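Local coordinates for D-aminopeptidase (Burkholderia sp. LK4, PDB 5TZB), which probably hydrolyses peptides and amides from their amino end, including those that begin with a beta-amino acid, as an Ntn-type hydrolase of peptidase family S58, at residues 146-151 with 219-224; 193-198 with 364-369. One frame throughout, in Å; residues are numbered along the deposited sequence.

Contact 1 of 2, residues 146-151 with 219-224; sequences METYDG and QANYGV
Thr148 meets two side chains of the 219-224 segment, Gln219 at its hydroxyl and Asn221 at its CB. The amide nitrogen NE2 of Gln219 donates to OG1 of Thr148 at 2.8 Å, with an N-H...O angle of 156°; the hydroxyl oxygen lies slightly out of the amide plane. Two torsions account for this reach: Gln219 has CG anti to its backbone N (chi1 179°) and runs on extended, while OG1 of Thr148 sits between its own N and carbonyl carbon. The methyl CG2 of Thr148 rests 3.7 Å from the carbonyl O of Gln219, and CB of Thr148 packs 3.7 Å from CB of Asn221.

Asn221 then clasps the chain one residue further along. Its ND2 gives a 2.9 Å bond to the carbonyl O of Tyr149, bent to 138° at the hydrogen and arriving from above the carbonyl plane. The same ND2 also donates to a water that in turn accepts from N of Tyr149, so both backbone polar groups of Tyr149 are tied to one amide group, directly and through water.

Second-shell bonds fix both amides. NE2 of Gln219 also donates to the carbonyl O of Thr114, on the strand beside 144-148, and OD1 of Asn221 accepts from the backbone N of Ile190. Beyond them, Thr148 touches Val261 and Ser259, the latter following the unmodelled residues 247-258, while the ring of Tyr149 meets Trp140 of a second subunit. Strands 144-148 and 213-220 belong to different sheets, and the contact links the chain where these strands give way to loops by side-chain amides, as expected where two layers face each other in an alpha-beta-beta-alpha sandwich, the architecture of Ntn hydrolases.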
loop_
_atom_site.group_PDB
_atom_site.type_symbol
_atom_site.label_atom_id
_atom_site.label_comp_id
_atom_site.label_asym_id
_atom_site.label_seq_id
_atom_site.Cartn_x
_atom_site.Cartn_y
_atom_site.Cartn_z
ATOM N N MET C 146 1.030 -0.649 -20.326
ATOM C CA MET C 146 2.266 -0.369 -19.613
ATOM C C MET C 146 3.318 0.034 -20.628
ATOM O O MET C 146 3.095 -0.108 -21.830
ATOM C CB MET C 146 2.689 -1.581 -18.787
ATOM C CG MET C 146 1.700 -1.884 -17.654
ATOM S SD MET C 146 2.117 -3.345 -16.691
ATOM C CE MET C 146 1.591 -4.630 -17.823
ATOM N N GLU C 147 4.458 0.547 -20.163
ATOM C CA GLU C 147 5.417 1.144 -21.076
ATOM C C GLU C 147 6.858 1.078 -20.595
ATOM O O GLU C 147 7.116 0.910 -19.403
ATOM C CB GLU C 147 5.058 2.615 -21.329
ATOM C CG GLU C 147 4.995 3.488 -20.074
ATOM C CD GLU C 147 6.377 3.913 -19.541
ATOM O OE1 GLU C 147 7.356 3.964 -20.324
ATOM O OE2 GLU C 147 6.472 4.205 -18.330
ATOM N N THR C 148 7.786 1.218 -21.536
ATOM C CA THR C 148 9.167 1.575 -21.222
ATOM C C THR C 148 9.615 2.656 -22.235
ATOM O O THR C 148 8.929 2.912 -23.229
ATOM C CB THR C 148 10.102 0.344 -21.246
ATOM O OG1 THR C 148 10.023 -0.281 -22.527
ATOM C CG2 THR C 148 9.683 -0.682 -20.167
ATOM N N TYR C 149 10.757 3.286 -21.983
ATOM C CA TYR C 149 11.172 4.484 -22.721
ATOM C C TYR C 149 12.213 4.204 -23.825
ATOM O O TYR C 149 13.368 3.894 -23.528
ATOM C CB TYR C 149 11.706 5.503 -21.706
ATOM C CG TYR C 149 12.315 6.757 -22.278
ATOM C CD1 TYR C 149 11.526 7.828 -22.674
ATOM C CD2 TYR C 149 13.700 6.883 -22.390
ATOM C CE1 TYR C 149 12.102 8.995 -23.199
ATOM C CE2 TYR C 149 14.283 8.036 -22.907
ATOM C CZ TYR C 149 13.480 9.090 -23.306
ATOM O OH TYR C 149 14.071 10.228 -23.821
ATOM N N ASP C 150 11.808 4.332 -25.091
ATOM C CA ASP C 150 12.715 4.109 -26.219
ATOM C C ASP C 150 13.222 5.420 -26.833
ATOM O O ASP C 150 13.451 5.495 -28.029
ATOM C CB ASP C 150 12.043 3.262 -27.321
ATOM C CG ASP C 150 10.681 3.815 -27.778
ATOM O OD1 ASP C 150 10.387 5.007 -27.577
ATOM O OD2 ASP C 150 9.904 3.047 -28.382
ATOM N N GLY C 151 13.393 6.442 -26.001
ATOM C CA GLY C 151 13.761 7.775 -26.457
ATOM C C GLY C 151 15.084 7.911 -27.189
ATOM O O GLY C 151 15.282 8.862 -27.939
ATOM N N GLN C 219 9.068 -6.725 -21.126
ATOM C CA GLN C 219 9.638 -5.735 -22.026
ATOM C C GLN C 219 10.788 -5.097 -21.253
ATOM O O GLN C 219 10.570 -4.255 -20.379
ATOM C CB GLN C 219 8.591 -4.711 -22.465
ATOM C CG GLN C 219 9.101 -3.628 -23.391
ATOM C CD GLN C 219 7.964 -2.849 -24.022
ATOM O OE1 GLN C 219 7.191 -3.400 -24.807
ATOM N NE2 GLN C 219 7.850 -1.565 -23.676
ATOM N N ALA C 220 12.003 -5.560 -21.546
ATOM C CA ALA C 220 13.189 -5.240 -20.757
ATOM C C ALA C 220 13.944 -4.057 -21.350
ATOM O O ALA C 220 14.385 -4.104 -22.506
ATOM C CB ALA C 220 14.111 -6.463 -20.652
ATOM N N ASN C 221 14.089 -3.013 -20.536
ATOM C CA ASN C 221 14.697 -1.756 -20.950
ATOM C C ASN C 221 15.476 -1.114 -19.806
ATOM O O ASN C 221 15.472 0.099 -19.657
ATOM C CB ASN C 221 13.604 -0.800 -21.439
ATOM C CG ASN C 221 14.155 0.415 -22.164
ATOM O OD1 ASN C 221 14.948 0.293 -23.092
ATOM N ND2 ASN C 221 13.731 1.606 -21.730
ATOM N N TYR C 222 16.134 -1.933 -18.989
ATOM C CA TYR C 222 16.747 -1.450 -17.751
ATOM C C TYR C 222 18.228 -1.841 -17.689
ATOM O O TYR C 222 18.684 -2.695 -18.444
ATOM C CB TYR C 222 16.024 -2.043 -16.527
ATOM C CG TYR C 222 16.501 -3.460 -16.314
ATOM C CD1 TYR C 222 17.529 -3.743 -15.421
ATOM C CD2 TYR C 222 15.973 -4.505 -17.062
ATOM C CE1 TYR C 222 18.026 -5.031 -15.283
ATOM C CE2 TYR C 222 16.457 -5.806 -16.928
ATOM C CZ TYR C 222 17.486 -6.058 -16.029
ATOM O OH TYR C 222 17.986 -7.337 -15.872
ATOM N N GLY C 223 18.959 -1.245 -16.749
ATOM C CA GLY C 223 20.190 -1.841 -16.271
ATOM C C GLY C 223 21.499 -1.338 -16.813
ATOM O O GLY C 223 21.622 -0.937 -17.977
ATOM N N VAL C 224 22.501 -1.366 -15.950
ATOM C CA VAL C 224 23.829 -0.987 -16.382
ATOM C C VAL C 224 24.625 -2.240 -16.735
ATOM O O VAL C 224 24.388 -3.338 -16.211
ATOM C CB VAL C 224 24.570 -0.164 -15.311
ATOM C CG1 VAL C 224 23.671 0.971 -14.817
ATOM C CG2 VAL C 224 24.932 -1.025 -14.151
HETATM O O HOH W 1 12.666 3.220 -19.596
#

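Contact 2 of 2, residues 193-198 with 364-369; sequences EFKGGI and ARVEGL
Phe194 and Lys195 run in the same general sense as Glu367 and Gly368 but well splayed, with CA atoms 4.8 Å apart at Lys195 and Gly368, and one direct backbone bond joins the segments, from N of Lys195 to O of Glu367 at 2.9 Å. Two waters extend this pairing: one links O of Glu193 to N of Glu367, the other O of Lys195 to N of Leu369.

The side chains fill in around these bonds. CD1 of Leu369 lies over one face of the Phe194 ring, displaced toward the rim, in a CH-pi contact 3.8 Å from the ring centroid and 22° off its normal. Carbonyl O of Glu367 instead approaches the ring at its edge, 3.5 Å from CD1 of Phe194. CG2 of Val366, anti to its backbone N, is directed at the peptide between Phe194 and Lys195 and comes to 3.3 Å from C of Phe194, while its CG1 meets CD of Lys195, whose chain crosses at about a right angle. Lys195 bends at chi2 (66°) and chi4, turning NZ back to the carbonyl O of Gly196; Met189 and Thr187 supply further carbonyls.

Arg373 of helix 371-380 pairs with Glu367, and Arg225 makes a cation-pi contact with Phe194. The bonding follows the pattern of parallel beta strands, two of three links passing through water, and fastens the residues between hairpin 359-366 and helix 371-380 to strand 194-195, ahead of strand 197-204.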
loop_
_atom_site.group_PDB
_atom_site.type_symbol
_atom_site.label_atom_id
_atom_site.label_comp_id
_atom_site.label_asym_id
_atom_site.label_seq_id
_atom_site.Cartn_x
_atom_site.Cartn_y
_atom_site.Cartn_z
ATOM N N GLU C 193 22.703 -2.094 -21.452
ATOM C CA GLU C 193 23.503 -1.405 -22.455
ATOM C C GLU C 193 23.816 -2.316 -23.645
ATOM O O GLU C 193 24.803 -2.115 -24.354
ATOM C CB GLU C 193 24.777 -0.849 -21.815
ATOM C CG GLU C 193 24.459 0.041 -20.627
ATOM C CD GLU C 193 25.689 0.628 -19.964
ATOM O OE1 GLU C 193 25.864 0.433 -18.735
ATOM O OE2 GLU C 193 26.456 1.309 -20.663
ATOM N N PHE C 194 22.983 -3.339 -23.817
ATOM C CA PHE C 194 22.889 -4.102 -25.056
ATOM C C PHE C 194 21.490 -3.912 -25.616
ATOM O O PHE C 194 20.648 -3.285 -24.968
ATOM C CB PHE C 194 23.129 -5.589 -24.828
ATOM C CG PHE C 194 24.526 -5.933 -24.445
ATOM C CD1 PHE C 194 25.560 -5.846 -25.370
ATOM C CD2 PHE C 194 24.806 -6.390 -23.163
ATOM C CE1 PHE C 194 26.864 -6.183 -25.016
ATOM C CE2 PHE C 194 26.104 -6.735 -22.802
ATOM C CZ PHE C 194 27.136 -6.631 -23.730
ATOM N N LYS C 195 21.203 -4.512 -26.768
ATOM C CA LYS C 195 19.838 -4.459 -27.307
ATOM C C LYS C 195 18.859 -5.180 -26.396
ATOM O O LYS C 195 19.099 -6.317 -25.977
ATOM C CB LYS C 195 19.774 -5.074 -28.710
ATOM C CG LYS C 195 18.387 -4.970 -29.355
ATOM C CD LYS C 195 18.016 -3.519 -29.642
ATOM C CE LYS C 195 16.586 -3.382 -30.173
ATOM N NZ LYS C 195 15.558 -3.552 -29.105
ATOM N N GLY C 196 17.739 -4.525 -26.094
ATOM C CA GLY C 196 16.739 -5.111 -25.226
ATOM C C GLY C 196 15.438 -5.416 -25.941
ATOM O O GLY C 196 15.423 -5.616 -27.159
ATOM N N GLY C 197 14.345 -5.462 -25.181
ATOM C CA GLY C 197 13.033 -5.686 -25.759
ATOM C C GLY C 197 12.251 -6.845 -25.170
ATOM O O GLY C 197 12.278 -7.100 -23.969
ATOM N N ILE C 198 11.545 -7.557 -26.039
ATOM C CA ILE C 198 10.601 -8.583 -25.604
ATOM C C ILE C 198 11.296 -9.885 -25.230
ATOM O O ILE C 198 12.156 -10.368 -25.969
ATOM C CB ILE C 198 9.553 -8.858 -26.711
ATOM C CG1 ILE C 198 8.772 -7.581 -27.019
ATOM C CG2 ILE C 198 8.600 -9.965 -26.299
ATOM C CD1 ILE C 198 7.985 -6.998 -25.789
ATOM N N ALA C 364 22.560 6.909 -32.547
ATOM C CA ALA C 364 22.947 6.039 -31.447
ATOM C C ALA C 364 23.076 4.604 -31.949
ATOM O O ALA C 364 22.331 4.169 -32.835
ATOM C CB ALA C 364 21.936 6.132 -30.306
ATOM N N ARG C 365 24.043 3.878 -31.402
ATOM C CA ARG C 365 24.253 2.490 -31.783
ATOM C C ARG C 365 24.234 1.597 -30.555
ATOM O O ARG C 365 24.876 1.893 -29.542
ATOM C CB ARG C 365 25.578 2.322 -32.538
ATOM N N VAL C 366 23.481 0.510 -30.639
ATOM C CA VAL C 366 23.494 -0.464 -29.570
ATOM C C VAL C 366 23.787 -1.827 -30.205
ATOM O O VAL C 366 23.333 -2.126 -31.317
ATOM C CB VAL C 366 22.162 -0.469 -28.770
ATOM C CG1 VAL C 366 21.006 -0.990 -29.617
ATOM C CG2 VAL C 366 22.293 -1.289 -27.494
ATOM N N GLU C 367 24.594 -2.628 -29.521
ATOM C CA GLU C 367 24.934 -3.960 -30.006
ATOM C C GLU C 367 24.035 -4.990 -29.349
ATOM O O GLU C 367 23.661 -4.843 -28.183
ATOM C CB GLU C 367 26.395 -4.301 -29.708
ATOM C CG GLU C 367 27.399 -3.550 -30.552
ATOM C CD GLU C 367 28.828 -4.015 -30.310
ATOM O OE1 GLU C 367 29.036 -5.230 -30.102
ATOM O OE2 GLU C 367 29.746 -3.164 -30.354
ATOM N N GLY C 368 23.665 -6.016 -30.108
ATOM C CA GLY C 368 23.059 -7.192 -29.520
ATOM C C GLY C 368 24.138 -7.860 -28.688
ATOM O O GLY C 368 25.315 -7.815 -29.053
ATOM N N LEU C 369 23.742 -8.459 -27.570
ATOM C CA LEU C 369 24.672 -9.152 -26.685
ATOM C C LEU C 369 25.532 -10.168 -27.458
ATOM O O LEU C 369 26.757 -10.195 -27.327
ATOM C CB LEU C 369 23.899 -9.837 -25.564
ATOM C CG LEU C 369 24.650 -10.788 -24.634
ATOM C CD1 LEU C 369 25.825 -10.110 -23.939
ATOM C CD2 LEU C 369 23.663 -11.359 -23.632
HETATM O O HOH W 2 25.641 -1.889 -27.137
HETATM O O HOH W 3 21.124 -8.003 -26.967
#

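Both contacts are buried, but contact 1 lies nearer the middle of the chain, about 11 Å from its centre against about 17 Å for contact 2. They meet where strands 213-220 and 197-204 are antiparallel neighbours: N of Ala220 and O of Gly197 are 2.9 Å apart, a probable hydrogen bond. Contact 1 bridges two sheets with side-chain amides, and a second subunit reaches its Tyr149. Contact 2 relies on one direct backbone bond extended by two bridging waters, backed by a leucine on a phenylalanine face and a valine against the backbone, and joins the residues after hairpin 359-366 to strand 194-195, just before strand 197-204. Glu193 of contact 2 also packs on Gly223 and Val224 of contact 1.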